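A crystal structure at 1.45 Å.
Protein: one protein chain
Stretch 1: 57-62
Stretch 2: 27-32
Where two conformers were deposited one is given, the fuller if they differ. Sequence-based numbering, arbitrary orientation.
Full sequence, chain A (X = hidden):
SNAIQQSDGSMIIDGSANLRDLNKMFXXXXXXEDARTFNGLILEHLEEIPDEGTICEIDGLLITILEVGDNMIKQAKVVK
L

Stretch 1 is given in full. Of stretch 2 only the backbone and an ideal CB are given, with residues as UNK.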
# COMPACT_ATOMS: atom_id res chain seq x y z
N GLU A 57 7.20 5.20 5.72
CA GLU A 57 6.76 4.24 6.72
C GLU A 57 5.33 4.60 7.15
O GLU A 57 5.07 5.75 7.51
CB GLU A 57 7.71 4.25 7.92
CG GLU A 57 9.10 3.61 7.65
CD GLU A 57 10.20 4.63 7.34
OE1 GLU A 57 10.26 5.69 8.00
OE2 GLU A 57 11.04 4.36 6.45
N ILE A 58 4.44 3.62 7.12
CA ILE A 58 3.06 3.82 7.58
C ILE A 58 2.58 2.56 8.28
O ILE A 58 2.61 1.47 7.70
CB ILE A 58 2.09 4.11 6.42
CG1 ILE A 58 2.49 5.37 5.65
CG2 ILE A 58 0.67 4.29 6.96
CD1 ILE A 58 1.59 5.68 4.48
N ASP A 59 2.13 2.71 9.52
CA ASP A 59 1.42 1.63 10.21
C ASP A 59 2.16 0.29 10.18
O ASP A 59 1.56 -0.74 9.91
CB ASP A 59 0.03 1.44 9.61
CG ASP A 59 -0.87 2.64 9.83
OD1 ASP A 59 -1.93 2.69 9.18
OD2 ASP A 59 -0.52 3.52 10.64
N GLY A 60 3.46 0.32 10.46
CA GLY A 60 4.23 -0.90 10.57
C GLY A 60 4.76 -1.43 9.25
O GLY A 60 5.35 -2.53 9.21
N LEU A 61 4.55 -0.67 8.17
CA LEU A 61 5.04 -1.07 6.85
C LEU A 61 6.04 -0.07 6.28
O LEU A 61 5.88 1.14 6.44
CB LEU A 61 3.87 -1.19 5.88
CG LEU A 61 2.74 -2.16 6.22
CD1 LEU A 61 1.73 -2.15 5.09
CD2 LEU A 61 3.28 -3.56 6.48
N LEU A 62 7.05 -0.60 5.60
CA LEU A 62 8.00 0.20 4.84
C LEU A 62 7.60 0.09 3.38
O LEU A 62 7.65 -1.00 2.78
CB LEU A 62 9.41 -0.32 5.06
CG LEU A 62 10.54 0.36 4.29
CD1 LEU A 62 10.66 1.81 4.72
CD2 LEU A 62 11.83 -0.39 4.54
N UNK A 27 -2.08 -10.27 8.33
CA UNK A 27 -1.90 -9.92 9.74
C UNK A 27 -1.23 -8.55 9.91
O UNK A 27 -0.44 -8.34 10.84
CB UNK A 27 -1.07 -11.00 10.44
N UNK A 28 -1.54 -7.62 9.01
CA UNK A 28 -1.02 -6.27 9.10
C UNK A 28 -1.93 -5.45 9.99
O UNK A 28 -3.01 -5.91 10.39
CB UNK A 28 -0.89 -5.63 7.71
N UNK A 29 -1.51 -4.23 10.31
CA UNK A 29 -2.32 -3.43 11.21
C UNK A 29 -2.53 -2.04 10.65
O UNK A 29 -2.32 -1.03 11.32
CB UNK A 29 -1.67 -3.35 12.59
N UNK A 30 -2.95 -2.02 9.40
CA UNK A 30 -3.26 -0.77 8.73
C UNK A 30 -4.50 -0.15 9.36
O UNK A 30 -5.44 -0.86 9.72
CB UNK A 30 -3.46 -0.99 7.23
N UNK A 31 -4.47 1.16 9.51
CA UNK A 31 -5.59 1.91 10.08
C UNK A 31 -6.75 1.93 9.09
O UNK A 31 -6.61 2.43 7.98
CB UNK A 31 -5.17 3.34 10.44
N UNK A 32 -7.88 1.37 9.49
CA UNK A 32 -9.03 1.27 8.59
C UNK A 32 -10.15 2.25 8.93
O UNK A 32 -11.22 2.21 8.33
CB UNK A 32 -9.58 -0.16 8.62

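Stretch 1 is a tight hairpin: a type I' turn from Ile58 to Leu61, closed by the reciprocal hydrogen bonds Ile58 N to Leu61 O and Leu61 N to Ile58 O, both 2.9 Å. It offers the carboxylate of Asp59 and the methyls of Leu61, so one end of the contact asks for a donor and the other for apolar surface.

Position 27 lies out of reach, with nothing of the hairpin within 5.5 Å of its ideal CB. Its phi of 62° and psi of 35° are the stronger constraint: left-handed values that glycine, asparagine and aspartate tolerate best. The residue is Asn27, the first after a helix to leave helical angles.

At position 28 CA-to-CB points toward the hairpin, and the ideal CB sits 4.8 Å from Leu61 CD2. The offer is purely apolar, so leucine, methionine or an aromatic would all suit; a broad, flat side chain could cover both leucine methyls. Trp28 does this. Leu61 CD2 stands 3.9 Å from the centroid of its five-membered ring, 6° off the normal, a CH-pi contact over the face, while Leu61 CD1 packs 3.8 Å from Trp28 CE3.

Position 29 directs its CB sideways, 4.9 Å from Asp59 O, and no pocket awaits it. Many polar residues would serve, since the backbone does the work: a water accepts from the amide N of 29 at 2.8 Å and donates to Asp59 O at 2.8 Å. Glu29 leaves this bridge intact, its CB 5.0 Å from Asp59 O.

Position 30 has the CA nearest to Asp59 CA, at 5.5 Å. Its CB is also sideways, 4.4 Å from Asp59 OD1, but the end of an apolar chain could come nearer to Leu61; leucine, isoleucine or methionine are candidates. Leu30 brings CD2 to 3.5 Å from Leu61 CD1 and 3.8 Å from Asp59 CB.

At position 31 the backbone N lies 3.0 Å from Asp59 OD1 and donates to it with an angle of 165°. Any residue with a free amide, thus not proline, could supply this bond. With the ideal CB 3.5 Å from Asp59 OD1, a small or polar side chain would be an easy guess, and a basic one might favour the charge. The deposited Asp31 is acidic; its own OD1 is hydrogen-bonded elsewhere in the structure.

Position 32 points away, leaving the choice wide; it is Thr32.

Stretch 2, residues 27-32: NWELDT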
# COMPACT_ATOMS: atom_id res chain seq x y z
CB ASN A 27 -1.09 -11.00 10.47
CG ASN A 27 -1.02 -10.77 11.96
OD1 ASN A 27 -1.93 -10.19 12.55
ND2 ASN A 27 0.05 -11.24 12.58
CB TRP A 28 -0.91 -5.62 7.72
CG TRP A 28 0.14 -6.22 6.82
CD1 TRP A 28 1.14 -7.09 7.17
CD2 TRP A 28 0.30 -5.99 5.41
NE1 TRP A 28 1.90 -7.41 6.07
CE2 TRP A 28 1.41 -6.74 4.98
CE3 TRP A 28 -0.38 -5.20 4.48
CZ2 TRP A 28 1.84 -6.74 3.65
CZ3 TRP A 28 0.05 -5.20 3.17
CH2 TRP A 28 1.15 -5.97 2.76
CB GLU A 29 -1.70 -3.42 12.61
CG GLU A 29 -1.64 -4.82 13.19
CD GLU A 29 -1.11 -4.86 14.60
OE1 GLU A 29 0.11 -4.70 14.77
OE2 GLU A 29 -1.92 -5.05 15.53
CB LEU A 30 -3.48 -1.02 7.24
CG LEU A 30 -2.29 -1.75 6.61
CD1 LEU A 30 -2.49 -1.97 5.14
CD2 LEU A 30 -1.03 -0.93 6.88
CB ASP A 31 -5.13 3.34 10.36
CG ASP A 31 -6.15 4.16 11.13
OD1 ASP A 31 -7.32 3.76 11.26
OD2 ASP A 31 -5.75 5.24 11.62
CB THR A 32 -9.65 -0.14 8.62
OG1 THR A 32 -10.11 -0.42 9.95
CG2 THR A 32 -8.62 -1.19 8.23
O HOH W 1 1.17 -3.53 9.92
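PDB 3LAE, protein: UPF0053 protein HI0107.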